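Local atomic coordinates of sulfite dehydrogenase (Paracoccus pantotrophus, PDB entry 2XTS), a protein that oxidises protein-bound sulfane sulfur in the Sox system, using a molybdenum cofactor and probably passing electrons to heme c of its cytochrome partner. Residues S77-L82 with V224-R229; Q85-M90 with V192-F197. One frame throughout, in Å; residues are numbered along the deposited sequence.

Overall arrangement
Both contacts lie within the molybdopterin-binding domain, on the same side of the chain's centre, with their own centres about 10 Å apart. Along the sequence, 77-82 comes first, then 85-90, 192-197 and finally 224-229, so that contact 2 falls between the two halves of contact 1. Strands 89-93 and 227-233 are parallel neighbours in one mixed sheet, whereas strand 193-198 belongs to a separate antiparallel sheet. Tyr87 OH, 2.7 Å from Val227 O, and Met90 N, 2.9 Å from Arg228 O, tie the contacts together in probable hydrogen bonds. Contact 1 thus lies at the cofactor, contact 2 between the two sheets, and both touch the second subunit.

Contact 1 (S77-L82 with V224-R229); sequences SGAIEL and VKWVRR. With MTE (phosphonic acidmono-(2-amino-5,6-dimercapto-4-oxo-3,7,8a,9,10,10a-hexahydro-4H-8-oxa-1,3,9,10-tetraaza-anthracen-7-ylmethyl)ester), chain E.
Ile80 lies over one face of the Trp226 indole in a CH-pi contact, with CG1 3.5 Å from the centroid of the five-membered ring and only 6° off its normal. With chi1 at 59°, CG1 sits between the backbone N and the carbonyl carbon of Ile80, which points it at the ring and lets CD1 run on past Trp226 CG and CB. The benzo end meets mainly backbone, its CH2 lying 3.6 Å from Gly78 O. Further apolar packing comes from Leu82, whose CD2 is 4.1 Å from Trp226 CB. At the indole edge, near its plane, MTE N2 lies 3.5 Å from Trp226 CE3.

The indole N-H is hydrogen-bonded to Lys205 O, which helps fix the ring's rotation. Replacing the indole with an alanine is likely to leave Ile80 without the surface it packs on and Lys205 O without this donor, opening a gap beside the pterin. The cofactor is gripped by Lys225: Lys225 N donates a nearly straight 2.9 Å bond (171°) to MTE N1, while MTE N2 donates a more bent one to Lys225 O. The side chain, bent at chi3, carries NZ to within 2.7 Å of phosphate oxygen O2P of MTE; Glu206 O and Arg74 O also accept from this ammonium. Backbone pairing at the pterin and a lysine at the phosphate form part of the molybdopterin pocket of this sulfite oxidase-type domain.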
loop_
_atom_site.group_PDB
_atom_site.type_symbol
_atom_site.label_atom_id
_atom_site.label_comp_id
_atom_site.label_asym_id
_atom_site.label_seq_id
_atom_site.Cartn_x
_atom_site.Cartn_y
_atom_site.Cartn_z
ATOM N N SER A 77 -11.657 -16.589 -16.257
ATOM C CA SER A 77 -11.616 -18.031 -15.960
ATOM C C SER A 77 -11.022 -18.261 -14.578
ATOM O O SER A 77 -10.421 -19.289 -14.320
ATOM C CB SER A 77 -10.884 -18.846 -17.017
ATOM O OG SER A 77 -9.526 -18.465 -17.142
ATOM N N GLY A 78 -11.253 -17.299 -13.678
ATOM C CA GLY A 78 -10.806 -17.361 -12.282
ATOM C C GLY A 78 -9.359 -16.911 -12.081
ATOM O O GLY A 78 -8.627 -16.661 -13.031
ATOM N N ALA A 79 -8.965 -16.799 -10.820
ATOM C CA ALA A 79 -7.632 -16.381 -10.435
ATOM C C ALA A 79 -6.756 -17.616 -10.382
ATOM O O ALA A 79 -6.959 -18.476 -9.531
ATOM C CB ALA A 79 -7.674 -15.704 -9.066
ATOM N N ILE A 80 -5.766 -17.700 -11.264
ATOM C CA ILE A 80 -4.927 -18.901 -11.345
ATOM C C ILE A 80 -3.677 -18.784 -10.498
ATOM O O ILE A 80 -3.196 -17.692 -10.212
ATOM C CB ILE A 80 -4.523 -19.211 -12.812
ATOM C CG1 ILE A 80 -3.755 -18.044 -13.443
ATOM C CG2 ILE A 80 -5.777 -19.549 -13.632
ATOM C CD1 ILE A 80 -2.987 -18.423 -14.720
ATOM N N GLU A 81 -3.170 -19.953 -10.111
ATOM C CA GLU A 81 -1.929 -20.088 -9.398
ATOM C C GLU A 81 -0.788 -20.430 -10.342
ATOM O O GLU A 81 -0.749 -21.501 -10.944
ATOM C CB GLU A 81 -2.054 -21.178 -8.344
ATOM C CG GLU A 81 -0.750 -21.381 -7.575
ATOM C CD GLU A 81 -0.760 -22.528 -6.617
ATOM O OE1 GLU A 81 -1.259 -22.355 -5.504
ATOM O OE2 GLU A 81 -0.236 -23.592 -6.978
ATOM N N LEU A 82 0.140 -19.506 -10.469
ATOM C CA LEU A 82 1.250 -19.613 -11.411
ATOM C C LEU A 82 2.551 -19.282 -10.676
ATOM O O LEU A 82 2.833 -18.130 -10.345
ATOM C CB LEU A 82 1.037 -18.679 -12.601
ATOM C CG LEU A 82 2.092 -18.692 -13.719
ATOM C CD1 LEU A 82 2.332 -20.104 -14.206
ATOM C CD2 LEU A 82 1.631 -17.759 -14.846
ATOM N N VAL A 224 -3.399 -7.105 -18.991
ATOM C CA VAL A 224 -3.394 -8.558 -19.057
ATOM C C VAL A 224 -2.612 -9.130 -17.855
ATOM O O VAL A 224 -1.447 -8.786 -17.633
ATOM C CB VAL A 224 -2.816 -9.051 -20.405
ATOM C CG1 VAL A 224 -2.760 -10.579 -20.430
ATOM C CG2 VAL A 224 -3.623 -8.532 -21.574
ATOM N N LYS A 225 -3.266 -10.012 -17.113
ATOM C CA LYS A 225 -2.684 -10.666 -15.947
ATOM C C LYS A 225 -2.072 -12.016 -16.317
ATOM O O LYS A 225 -2.463 -12.663 -17.292
ATOM C CB LYS A 225 -3.774 -10.847 -14.885
ATOM C CG LYS A 225 -4.221 -9.570 -14.259
ATOM C CD LYS A 225 -5.251 -9.751 -13.146
ATOM C CE LYS A 225 -6.601 -10.242 -13.613
ATOM N NZ LYS A 225 -7.478 -10.472 -12.444
ATOM N N TRP A 226 -1.107 -12.442 -15.509
ATOM C CA TRP A 226 -0.420 -13.720 -15.721
ATOM C C TRP A 226 0.107 -13.767 -17.153
ATOM O O TRP A 226 -0.036 -14.761 -17.853
ATOM C CB TRP A 226 -1.335 -14.938 -15.411
ATOM C CG TRP A 226 -2.161 -14.789 -14.162
ATOM C CD1 TRP A 226 -1.697 -14.912 -12.889
ATOM C CD2 TRP A 226 -3.560 -14.530 -14.053
ATOM N NE1 TRP A 226 -2.714 -14.725 -11.991
ATOM C CE2 TRP A 226 -3.864 -14.477 -12.683
ATOM C CE3 TRP A 226 -4.591 -14.364 -14.971
ATOM C CZ2 TRP A 226 -5.142 -14.206 -12.215
ATOM C CZ3 TRP A 226 -5.861 -14.118 -14.507
ATOM C CH2 TRP A 226 -6.130 -14.020 -13.140
ATOM N N VAL A 227 0.718 -12.665 -17.602
ATOM C CA VAL A 227 1.014 -12.496 -19.020
ATOM C C VAL A 227 2.005 -13.553 -19.499
ATOM O O VAL A 227 3.056 -13.734 -18.895
ATOM C CB VAL A 227 1.518 -11.078 -19.365
ATOM C CG1 VAL A 227 1.235 -10.762 -20.837
ATOM C CG2 VAL A 227 0.824 -10.047 -18.581
ATOM N N ARG A 228 1.652 -14.255 -20.569
ATOM C CA ARG A 228 2.506 -15.330 -21.086
ATOM C C ARG A 228 3.116 -15.095 -22.451
ATOM O O ARG A 228 4.134 -15.710 -22.791
ATOM C CB ARG A 228 1.743 -16.664 -21.119
ATOM C CG ARG A 228 0.904 -16.893 -22.345
ATOM C CD ARG A 228 0.384 -18.289 -22.382
ATOM N NE ARG A 228 -0.254 -18.585 -23.664
ATOM C CZ ARG A 228 -0.814 -19.749 -23.973
ATOM N NH1 ARG A 228 -0.896 -20.728 -23.070
ATOM N NH2 ARG A 228 -1.303 -19.930 -25.189
ATOM N N ARG A 229 2.520 -14.213 -23.247
ATOM C CA ARG A 229 3.002 -14.039 -24.620
ATOM C C ARG A 229 2.703 -12.647 -25.137
ATOM O O ARG A 229 1.634 -12.100 -24.896
ATOM C CB ARG A 229 2.401 -15.097 -25.559
ATOM C CG ARG A 229 2.959 -15.108 -26.974
ATOM C CD ARG A 229 2.441 -16.287 -27.769
ATOM N NE ARG A 229 1.064 -16.082 -28.205
ATOM C CZ ARG A 229 0.712 -15.348 -29.261
ATOM N NH1 ARG A 229 1.618 -14.716 -29.995
ATOM N NH2 ARG A 229 -0.564 -15.234 -29.598
HETATM N N1 MTE E . -5.994 -10.790 -17.588
HETATM C C2 MTE E . -6.257 -12.078 -17.779
HETATM N N2 MTE E . -5.246 -12.900 -18.135
HETATM N N3 MTE E . -7.490 -12.591 -17.604
HETATM C C4 MTE E . -8.557 -11.825 -17.237
HETATM O O4 MTE E . -9.665 -12.380 -17.084
HETATM N N5 MTE E . -9.354 -9.496 -16.753
HETATM C C6 MTE E . -9.046 -8.151 -17.183
HETATM C C7 MTE E . -7.673 -7.648 -16.768
HETATM N N8 MTE E . -6.665 -8.616 -17.114
HETATM C C9 MTE E . -8.353 -10.404 -17.042
HETATM C C10 MTE E . -6.986 -9.911 -17.253
HETATM C "C1'" MTE E . -10.089 -7.135 -16.753
HETATM S "S1'" MTE E . -11.626 -7.098 -17.590
HETATM C "C2'" MTE E . -9.832 -6.208 -15.800
HETATM S "S2'" MTE E . -10.934 -4.940 -15.434
HETATM C "C3'" MTE E . -8.515 -6.260 -15.056
HETATM O "O3'" MTE E . -7.696 -7.398 -15.373
HETATM C "C4'" MTE E . -8.765 -6.332 -13.562
HETATM O "O4'" MTE E . -7.514 -6.295 -12.861
HETATM P P MTE E . -7.553 -6.784 -11.335
HETATM O O1P MTE E . -8.544 -5.749 -10.722
HETATM O O2P MTE E . -8.127 -8.160 -11.239
HETATM O O3P MTE E . -6.165 -6.589 -10.830
#

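Contact 2 (Q85-M90 with V192-F197); sequences QDYRLM and VMLAFF
Leu89 and Leu194 meet tip to tip between two beta-sheets of the molybdopterin-binding domain: Leu89 is on strand 89-93 of the mixed sheet, Leu194 on strand 193-198 of the antiparallel one. Their conformations match: each holds CG anti to its own backbone N, and chi2 (67° in Leu89, 69° in Leu194) turns CD2, the touching methyl, anti to CA, extending the side chain across the interface. No hydrogen bond joins the segments. Leu106 of helix 103-106 and Leu156 of helix 153-160 both pack against the leucine pair, making this a buried apolar junction of sheets and helices.

Tyr87 also extends from its backbone, and its ring brings the hydroxyl up beside the leucine pair, OH 4.4 Å from Leu194 CD2. That hydroxyl is hydrogen-bonded to Val227 O, which pins the phenol end. Arg88 instead folds back over its own segment. Its NH1 donates to Gln85 O at 2.8 Å and to Tyr87 O at 2.9 Å, both acceptors in the guanidinium plane, but NH1 is tilted from the Gln85 carbonyl plane and well above that of Tyr87. NE salt-bridges Asp5 of the second subunit. The closest approach across the interface is Leu89 CD2 to Leu194 CD2, 3.7 Å.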
loop_
_atom_site.group_PDB
_atom_site.type_symbol
_atom_site.label_atom_id
_atom_site.label_comp_id
_atom_site.label_asym_id
_atom_site.label_seq_id
_atom_site.Cartn_x
_atom_site.Cartn_y
_atom_site.Cartn_z
ATOM N N GLN A 85 8.559 -20.429 -10.830
ATOM C CA GLN A 85 9.270 -21.541 -11.471
ATOM C C GLN A 85 8.603 -21.980 -12.767
ATOM O O GLN A 85 9.272 -22.286 -13.758
ATOM C CB GLN A 85 9.335 -22.743 -10.542
ATOM C CG GLN A 85 10.373 -22.667 -9.441
ATOM C CD GLN A 85 9.949 -21.938 -8.194
ATOM O OE1 GLN A 85 8.881 -21.305 -8.141
ATOM N NE2 GLN A 85 10.775 -22.051 -7.162
ATOM N N ASP A 86 7.271 -22.018 -12.774
ATOM C CA ASP A 86 6.517 -22.442 -13.954
ATOM C C ASP A 86 6.298 -21.339 -14.997
ATOM O O ASP A 86 5.990 -21.620 -16.155
ATOM C CB ASP A 86 5.156 -22.967 -13.497
ATOM C CG ASP A 86 5.233 -24.308 -12.790
ATOM O OD1 ASP A 86 6.297 -24.975 -12.853
ATOM O OD2 ASP A 86 4.211 -24.679 -12.172
ATOM N N TYR A 87 6.431 -20.095 -14.572
ATOM C CA TYR A 87 6.180 -18.950 -15.425
ATOM C C TYR A 87 7.102 -18.928 -16.652
ATOM O O TYR A 87 8.296 -19.167 -16.549
ATOM C CB TYR A 87 6.382 -17.653 -14.632
ATOM C CG TYR A 87 6.130 -16.410 -15.429
ATOM C CD1 TYR A 87 4.838 -15.938 -15.595
ATOM C CD2 TYR A 87 7.151 -15.719 -16.048
ATOM C CE1 TYR A 87 4.565 -14.833 -16.346
ATOM C CE2 TYR A 87 6.875 -14.603 -16.801
ATOM C CZ TYR A 87 5.586 -14.165 -16.951
ATOM O OH TYR A 87 5.376 -13.053 -17.729
ATOM N N ARG A 88 6.531 -18.628 -17.809
ATOM C CA ARG A 88 7.316 -18.374 -19.012
ATOM C C ARG A 88 6.696 -17.203 -19.755
ATOM O O ARG A 88 5.475 -17.105 -19.843
ATOM C CB ARG A 88 7.310 -19.591 -19.937
ATOM C CG ARG A 88 7.928 -20.868 -19.384
ATOM C CD ARG A 88 9.435 -20.770 -19.198
ATOM N NE ARG A 88 9.971 -22.070 -18.825
ATOM C CZ ARG A 88 9.997 -22.554 -17.588
ATOM N NH1 ARG A 88 9.551 -21.836 -16.556
ATOM N NH2 ARG A 88 10.505 -23.764 -17.371
ATOM N N LEU A 89 7.535 -16.328 -20.305
ATOM C CA LEU A 89 7.089 -15.237 -21.175
ATOM C C LEU A 89 7.719 -15.411 -22.549
ATOM O O LEU A 89 8.931 -15.485 -22.674
ATOM C CB LEU A 89 7.475 -13.865 -20.602
ATOM C CG LEU A 89 7.131 -12.635 -21.460
ATOM C CD1 LEU A 89 5.607 -12.508 -21.520
ATOM C CD2 LEU A 89 7.745 -11.352 -20.927
ATOM N N MET A 90 6.878 -15.419 -23.565
ATOM C CA MET A 90 7.292 -15.601 -24.947
ATOM C C MET A 90 7.090 -14.310 -25.695
ATOM O O MET A 90 6.091 -13.623 -25.505
ATOM C CB MET A 90 6.466 -16.716 -25.590
ATOM C CG MET A 90 6.707 -16.911 -27.082
ATOM S SD MET A 90 5.696 -18.231 -27.833
ATOM C CE MET A 90 6.441 -19.636 -27.019
ATOM N N VAL A 192 3.865 1.313 -21.395
ATOM C CA VAL A 192 3.375 -0.011 -20.971
ATOM C C VAL A 192 4.511 -0.749 -20.264
ATOM O O VAL A 192 5.627 -0.811 -20.764
ATOM C CB VAL A 192 2.788 -0.879 -22.116
ATOM C CG1 VAL A 192 2.254 -2.219 -21.596
ATOM C CG2 VAL A 192 1.677 -0.123 -22.831
ATOM N N MET A 193 4.195 -1.313 -19.112
ATOM C CA MET A 193 5.147 -2.014 -18.263
ATOM C C MET A 193 4.692 -3.451 -18.041
ATOM O O MET A 193 3.490 -3.725 -17.942
ATOM C CB MET A 193 5.232 -1.274 -16.908
ATOM C CG MET A 193 6.006 -1.967 -15.793
ATOM S SD MET A 193 5.649 -1.333 -14.157
ATOM C CE MET A 193 6.142 0.366 -14.407
ATOM N N LEU A 194 5.651 -4.366 -17.953
ATOM C CA LEU A 194 5.447 -5.667 -17.342
ATOM C C LEU A 194 5.800 -5.524 -15.868
ATOM O O LEU A 194 6.977 -5.407 -15.505
ATOM C CB LEU A 194 6.307 -6.740 -18.035
ATOM C CG LEU A 194 6.105 -8.172 -17.559
ATOM C CD1 LEU A 194 4.728 -8.691 -17.981
ATOM C CD2 LEU A 194 7.242 -9.066 -18.046
ATOM N N ALA A 195 4.769 -5.529 -15.032
ATOM C CA ALA A 195 4.918 -5.265 -13.602
ATOM C C ALA A 195 5.017 -6.551 -12.826
ATOM O O ALA A 195 4.294 -7.497 -13.085
ATOM C CB ALA A 195 3.740 -4.468 -13.101
ATOM N N PHE A 196 5.925 -6.571 -11.855
ATOM C CA PHE A 196 6.057 -7.694 -10.917
ATOM C C PHE A 196 5.739 -7.313 -9.496
ATOM O O PHE A 196 5.381 -8.192 -8.691
ATOM C CB PHE A 196 7.475 -8.275 -10.863
ATOM C CG PHE A 196 8.205 -8.250 -12.148
ATOM C CD1 PHE A 196 7.670 -8.896 -13.269
ATOM C CD2 PHE A 196 9.431 -7.609 -12.263
ATOM C CE1 PHE A 196 8.340 -8.869 -14.481
ATOM C CE2 PHE A 196 10.106 -7.589 -13.473
ATOM C CZ PHE A 196 9.558 -8.220 -14.581
ATOM N N PHE A 197 5.861 -6.038 -9.171
ATOM C CA PHE A 197 5.593 -5.573 -7.802
ATOM C C PHE A 197 4.472 -4.554 -7.833
ATOM O O PHE A 197 4.387 -3.759 -8.758
ATOM C CB PHE A 197 6.834 -4.890 -7.223
ATOM C CG PHE A 197 8.016 -5.768 -7.103
ATOM C CD1 PHE A 197 8.248 -6.544 -5.974
ATOM C CD2 PHE A 197 8.930 -5.804 -8.125
ATOM C CE1 PHE A 197 9.389 -7.347 -5.901
ATOM C CE2 PHE A 197 10.051 -6.612 -8.045
ATOM C CZ PHE A 197 10.280 -7.363 -6.930
#